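Local coordinates for importin subunit beta-1 (Saccharomyces cerevisiae, PDB 5OWU), which carries cargo proteins into the nucleus by pairing with importin alpha, the adaptor that binds their classical nuclear localization signals, at residues Arg585-Met599 with Ile622-Tyr636. Sequence-based numbering, arbitrary orientation.
Sequences RKSPSSVEPVADMLM and ISALAASLGKGFEKY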
loop_
_atom_site.group_PDB
_atom_site.type_symbol
_atom_site.label_atom_id
_atom_site.label_comp_id
_atom_site.label_asym_id
_atom_site.label_seq_id
_atom_site.Cartn_x
_atom_site.Cartn_y
_atom_site.Cartn_z
ATOM N N ARG A 585 11.854 -26.089 -7.912
ATOM C CA ARG A 585 12.211 -26.001 -6.501
ATOM C C ARG A 585 11.565 -27.112 -5.681
ATOM O O ARG A 585 12.170 -27.608 -4.725
ATOM C CB ARG A 585 11.820 -24.633 -5.944
ATOM C CG ARG A 585 12.784 -23.539 -6.336
ATOM C CD ARG A 585 12.765 -22.399 -5.336
ATOM N NE ARG A 585 13.330 -21.188 -5.919
ATOM C CZ ARG A 585 14.595 -20.803 -5.794
ATOM N NH1 ARG A 585 15.451 -21.523 -5.085
ATOM N NH2 ARG A 585 15.000 -19.685 -6.377
ATOM N N LYS A 586 10.343 -27.517 -6.027
ATOM C CA LYS A 586 9.631 -28.452 -5.161
ATOM C C LYS A 586 10.226 -29.857 -5.219
ATOM O O LYS A 586 10.215 -30.572 -4.213
ATOM C CB LYS A 586 8.147 -28.499 -5.530
ATOM C CG LYS A 586 7.286 -29.275 -4.538
ATOM C CD LYS A 586 7.186 -28.545 -3.202
ATOM C CE LYS A 586 6.612 -29.435 -2.117
ATOM N NZ LYS A 586 5.222 -29.859 -2.414
ATOM N N SER A 587 10.734 -30.280 -6.371
ATOM C CA SER A 587 11.242 -31.639 -6.545
ATOM C C SER A 587 12.604 -31.561 -7.214
ATOM O O SER A 587 12.726 -31.785 -8.426
ATOM C CB SER A 587 10.274 -32.499 -7.358
ATOM O OG SER A 587 10.721 -33.846 -7.404
ATOM N N PRO A 588 13.654 -31.249 -6.451
ATOM C CA PRO A 588 14.992 -31.163 -7.061
ATOM C C PRO A 588 15.442 -32.468 -7.694
ATOM O O PRO A 588 16.049 -32.453 -8.770
ATOM C CB PRO A 588 15.890 -30.762 -5.879
ATOM C CG PRO A 588 14.963 -30.212 -4.837
ATOM C CD PRO A 588 13.684 -30.966 -5.006
ATOM N N SER A 589 15.150 -33.603 -7.051
ATOM C CA SER A 589 15.599 -34.894 -7.563
ATOM C C SER A 589 15.112 -35.129 -8.986
ATOM O O SER A 589 15.832 -35.703 -9.812
ATOM C CB SER A 589 15.115 -36.013 -6.641
ATOM O OG SER A 589 13.704 -36.003 -6.532
ATOM N N SER A 590 13.894 -34.685 -9.297
ATOM C CA SER A 590 13.303 -34.905 -10.612
ATOM C C SER A 590 13.889 -34.008 -11.697
ATOM O O SER A 590 13.557 -34.196 -12.872
ATOM C CB SER A 590 11.789 -34.684 -10.536
ATOM O OG SER A 590 11.156 -35.045 -11.750
ATOM N N VAL A 591 14.754 -33.059 -11.344
ATOM C CA VAL A 591 15.169 -32.019 -12.283
ATOM C C VAL A 591 16.407 -32.405 -13.091
ATOM O O VAL A 591 16.533 -32.000 -14.253
ATOM C CB VAL A 591 15.414 -30.708 -11.520
ATOM C CG1 VAL A 591 15.889 -29.629 -12.446
ATOM C CG2 VAL A 591 14.148 -30.250 -10.817
ATOM N N GLU A 592 17.332 -33.158 -12.501
ATOM C CA GLU A 592 18.604 -33.449 -13.165
ATOM C C GLU A 592 18.441 -33.913 -14.607
ATOM O O GLU A 592 19.037 -33.291 -15.503
ATOM C CB GLU A 592 19.371 -34.485 -12.331
ATOM C CG GLU A 592 20.597 -35.074 -13.021
ATOM C CD GLU A 592 21.583 -34.013 -13.471
ATOM O OE1 GLU A 592 21.527 -32.884 -12.940
ATOM O OE2 GLU A 592 22.413 -34.308 -14.359
ATOM N N PRO A 593 17.645 -34.942 -14.909
ATOM C CA PRO A 593 17.631 -35.472 -16.284
ATOM C C PRO A 593 17.270 -34.442 -17.339
ATOM O O PRO A 593 17.712 -34.569 -18.487
ATOM C CB PRO A 593 16.580 -36.592 -16.219
ATOM C CG PRO A 593 16.438 -36.916 -14.769
ATOM C CD PRO A 593 16.677 -35.636 -14.044
ATOM N N VAL A 594 16.479 -33.424 -16.990
ATOM C CA VAL A 594 16.003 -32.442 -17.957
ATOM C C VAL A 594 16.792 -31.137 -17.899
ATOM O O VAL A 594 16.542 -30.228 -18.711
ATOM C CB VAL A 594 14.495 -32.178 -17.756
ATOM C CG1 VAL A 594 13.696 -33.456 -17.995
ATOM C CG2 VAL A 594 14.208 -31.642 -16.360
ATOM N N ALA A 595 17.775 -31.040 -16.997
ATOM C CA ALA A 595 18.484 -29.783 -16.779
ATOM C C ALA A 595 18.993 -29.196 -18.089
ATOM O O ALA A 595 18.675 -28.053 -18.444
ATOM C CB ALA A 595 19.639 -30.005 -15.803
ATOM N N ASP A 596 19.779 -29.977 -18.833
ATOM C CA ASP A 596 20.303 -29.509 -20.109
ATOM C C ASP A 596 19.197 -28.896 -20.952
ATOM O O ASP A 596 19.255 -27.716 -21.331
ATOM C CB ASP A 596 20.975 -30.665 -20.855
ATOM C CG ASP A 596 22.390 -30.941 -20.365
ATOM O OD1 ASP A 596 22.903 -30.152 -19.542
ATOM O OD2 ASP A 596 22.996 -31.937 -20.815
ATOM N N MET A 597 18.150 -29.680 -21.214
ATOM C CA MET A 597 17.082 -29.196 -22.075
ATOM C C MET A 597 16.563 -27.863 -21.562
ATOM O O MET A 597 16.457 -26.885 -22.316
ATOM C CB MET A 597 15.968 -30.239 -22.154
ATOM C CG MET A 597 14.843 -29.867 -23.104
ATOM S SD MET A 597 13.216 -30.081 -22.363
ATOM C CE MET A 597 13.309 -28.960 -20.982
ATOM N N LEU A 598 16.302 -27.785 -20.256
ATOM C CA LEU A 598 15.730 -26.563 -19.708
ATOM C C LEU A 598 16.633 -25.376 -19.996
ATOM O O LEU A 598 16.177 -24.347 -20.514
ATOM C CB LEU A 598 15.481 -26.719 -18.206
ATOM C CG LEU A 598 14.261 -27.569 -17.835
ATOM C CD1 LEU A 598 14.203 -27.805 -16.331
ATOM C CD2 LEU A 598 12.976 -26.917 -18.320
ATOM N N MET A 599 17.932 -25.516 -19.718
ATOM C CA MET A 599 18.827 -24.389 -19.948
ATOM C C MET A 599 18.855 -24.033 -21.426
ATOM O O MET A 599 18.856 -22.846 -21.786
ATOM C CB MET A 599 20.230 -24.703 -19.421
ATOM C CG MET A 599 20.330 -24.724 -17.886
ATOM S SD MET A 599 19.808 -23.186 -17.082
ATOM C CE MET A 599 20.925 -21.999 -17.825
ATOM N N ILE A 622 15.960 -19.927 -13.860
ATOM C CA ILE A 622 17.365 -20.322 -13.836
ATOM C C ILE A 622 17.843 -20.428 -12.398
ATOM O O ILE A 622 18.538 -21.376 -12.023
ATOM C CB ILE A 622 18.215 -19.328 -14.648
ATOM C CG1 ILE A 622 17.871 -19.442 -16.139
ATOM C CG2 ILE A 622 19.706 -19.569 -14.406
ATOM C CD1 ILE A 622 18.558 -18.426 -17.009
ATOM N N SER A 623 17.462 -19.462 -11.566
ATOM C CA SER A 623 17.832 -19.510 -10.158
ATOM C C SER A 623 17.289 -20.765 -9.492
ATOM O O SER A 623 18.007 -21.427 -8.736
ATOM C CB SER A 623 17.327 -18.261 -9.442
ATOM O OG SER A 623 17.905 -17.099 -10.004
ATOM N N ALA A 624 16.022 -21.111 -9.758
ATOM C CA ALA A 624 15.473 -22.337 -9.183
ATOM C C ALA A 624 16.261 -23.559 -9.640
ATOM O O ALA A 624 16.574 -24.447 -8.836
ATOM C CB ALA A 624 13.998 -22.484 -9.560
ATOM N N LEU A 625 16.583 -23.629 -10.932
ATOM C CA LEU A 625 17.368 -24.754 -11.432
ATOM C C LEU A 625 18.739 -24.824 -10.758
ATOM O O LEU A 625 19.189 -25.905 -10.367
ATOM C CB LEU A 625 17.517 -24.659 -12.951
ATOM C CG LEU A 625 18.159 -25.867 -13.637
ATOM C CD1 LEU A 625 17.370 -27.115 -13.363
ATOM C CD2 LEU A 625 18.279 -25.654 -15.135
ATOM N N ALA A 626 19.416 -23.686 -10.608
ATOM C CA ALA A 626 20.697 -23.668 -9.898
ATOM C C ALA A 626 20.544 -24.183 -8.471
ATOM O O ALA A 626 21.313 -25.042 -8.020
ATOM C CB ALA A 626 21.273 -22.252 -9.893
ATOM N N ALA A 627 19.548 -23.667 -7.747
ATOM C CA ALA A 627 19.308 -24.128 -6.385
ATOM C C ALA A 627 19.103 -25.637 -6.343
ATOM O O ALA A 627 19.596 -26.312 -5.432
ATOM C CB ALA A 627 18.096 -23.408 -5.789
ATOM N N SER A 628 18.399 -26.190 -7.331
ATOM C CA SER A 628 18.095 -27.618 -7.308
ATOM C C SER A 628 19.290 -28.476 -7.719
ATOM O O SER A 628 19.489 -29.563 -7.169
ATOM C CB SER A 628 16.897 -27.902 -8.213
ATOM O OG SER A 628 15.722 -27.345 -7.643
ATOM N N LEU A 629 20.093 -28.018 -8.678
ATOM C CA LEU A 629 21.216 -28.812 -9.161
ATOM C C LEU A 629 22.446 -28.704 -8.276
ATOM O O LEU A 629 23.296 -29.601 -8.311
ATOM C CB LEU A 629 21.602 -28.395 -10.582
ATOM C CG LEU A 629 20.598 -28.676 -11.698
ATOM C CD1 LEU A 629 21.196 -28.256 -13.026
ATOM C CD2 LEU A 629 20.205 -30.141 -11.733
ATOM N N GLY A 630 22.573 -27.635 -7.501
ATOM C CA GLY A 630 23.778 -27.468 -6.708
ATOM C C GLY A 630 24.996 -27.401 -7.605
ATOM O O GLY A 630 25.019 -26.678 -8.607
ATOM N N LYS A 631 26.026 -28.176 -7.254
ATOM C CA LYS A 631 27.253 -28.189 -8.043
ATOM C C LYS A 631 27.002 -28.608 -9.483
ATOM O O LYS A 631 27.790 -28.250 -10.367
ATOM C CB LYS A 631 28.282 -29.121 -7.403
ATOM C CG LYS A 631 28.924 -28.557 -6.141
ATOM C CD LYS A 631 29.602 -29.650 -5.331
ATOM C CE LYS A 631 30.232 -29.100 -4.061
ATOM N NZ LYS A 631 30.728 -30.192 -3.174
ATOM N N GLY A 632 25.923 -29.347 -9.738
ATOM C CA GLY A 632 25.567 -29.717 -11.095
ATOM C C GLY A 632 25.264 -28.543 -11.997
ATOM O O GLY A 632 25.175 -28.731 -13.216
ATOM N N PHE A 633 25.103 -27.341 -11.438
ATOM C CA PHE A 633 24.851 -26.161 -12.255
ATOM C C PHE A 633 26.129 -25.556 -12.821
ATOM O O PHE A 633 26.058 -24.732 -13.740
ATOM C CB PHE A 633 24.109 -25.104 -11.435
ATOM C CG PHE A 633 23.572 -23.972 -12.262
ATOM C CD1 PHE A 633 22.356 -24.088 -12.910
ATOM C CD2 PHE A 633 24.284 -22.798 -12.397
ATOM C CE1 PHE A 633 21.865 -23.053 -13.671
ATOM C CE2 PHE A 633 23.799 -21.760 -13.160
ATOM C CZ PHE A 633 22.590 -21.886 -13.798
ATOM N N GLU A 634 27.293 -25.948 -12.305
ATOM C CA GLU A 634 28.525 -25.268 -12.690
ATOM C C GLU A 634 28.752 -25.307 -14.196
ATOM O O GLU A 634 29.276 -24.342 -14.760
ATOM C CB GLU A 634 29.705 -25.878 -11.937
ATOM C CG GLU A 634 29.761 -25.420 -10.495
ATOM C CD GLU A 634 30.678 -26.261 -9.637
ATOM O OE1 GLU A 634 31.609 -26.886 -10.186
ATOM O OE2 GLU A 634 30.461 -26.297 -8.409
ATOM N N LYS A 635 28.337 -26.385 -14.867
ATOM C CA LYS A 635 28.576 -26.511 -16.304
ATOM C C LYS A 635 27.944 -25.383 -17.111
ATOM O O LYS A 635 28.409 -25.098 -18.220
ATOM C CB LYS A 635 28.055 -27.858 -16.806
ATOM C CG LYS A 635 26.552 -28.076 -16.603
ATOM C CD LYS A 635 26.120 -29.499 -16.976
ATOM C CE LYS A 635 26.277 -29.785 -18.468
ATOM N NZ LYS A 635 25.863 -31.177 -18.814
ATOM N N TYR A 636 26.902 -24.740 -16.592
ATOM C CA TYR A 636 26.245 -23.653 -17.304
ATOM C C TYR A 636 26.811 -22.287 -16.953
ATOM O O TYR A 636 26.419 -21.293 -17.573
ATOM C CB TYR A 636 24.743 -23.654 -17.001
ATOM C CG TYR A 636 24.095 -25.017 -17.112
ATOM C CD1 TYR A 636 23.849 -25.593 -18.353
ATOM C CD2 TYR A 636 23.727 -25.726 -15.977
ATOM C CE1 TYR A 636 23.250 -26.843 -18.460
ATOM C CE2 TYR A 636 23.127 -26.977 -16.074
ATOM C CZ TYR A 636 22.893 -27.528 -17.320
ATOM O OH TYR A 636 22.302 -28.768 -17.429
#
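M599 lays its side chain against Y636 and L625 in the tightly packed half of this contact. Its CG stands 3.6 Å from the Y636 ring centroid, almost on the ring normal, a CH-pi contact, while the aliphatic CG of K635 covers the opposite face. A bend at chi2 (-57°) brings the flexible thioether's SD within 3.5 Å of L625 CD2 and obliquely within 4.0 Å of F633 CE1, a Met-aromatic contact. Small A595 suits its place: its bare methyl packs between the phenol oxygen of Y636 and L629 CD1, 3.6 Å from A595 CB. The segments 595-599 and 622-629 run antiparallel, in helices that both lie within HEAT 14, and Y636, just past them in HEAT 15, ties the next repeat to this hairpin. Toward solvent, where D596 and K635 are exposed, the buried ring of Y636 presents its OH to D596 OD1 (2.6 Å) from the anti side, tilted 23° out of the carboxylate plane; K635 NZ reaches the syn lone pair of the same oxygen in a 3.2 Å salt bridge. A phenylalanine in place of Y636 would probably cost D596 OD1 its short bond from the hydroxyl, leaving the carboxylate held less firmly by the longer bridge. Also solvent-exposed, the extended R585 lies along small A624 and A627, which suit its aliphatic length, while its charge meets D665. Beside it, P588 touches S628, whose hydroxyl is hydrogen-bonded to the carbonyl oxygen of I584.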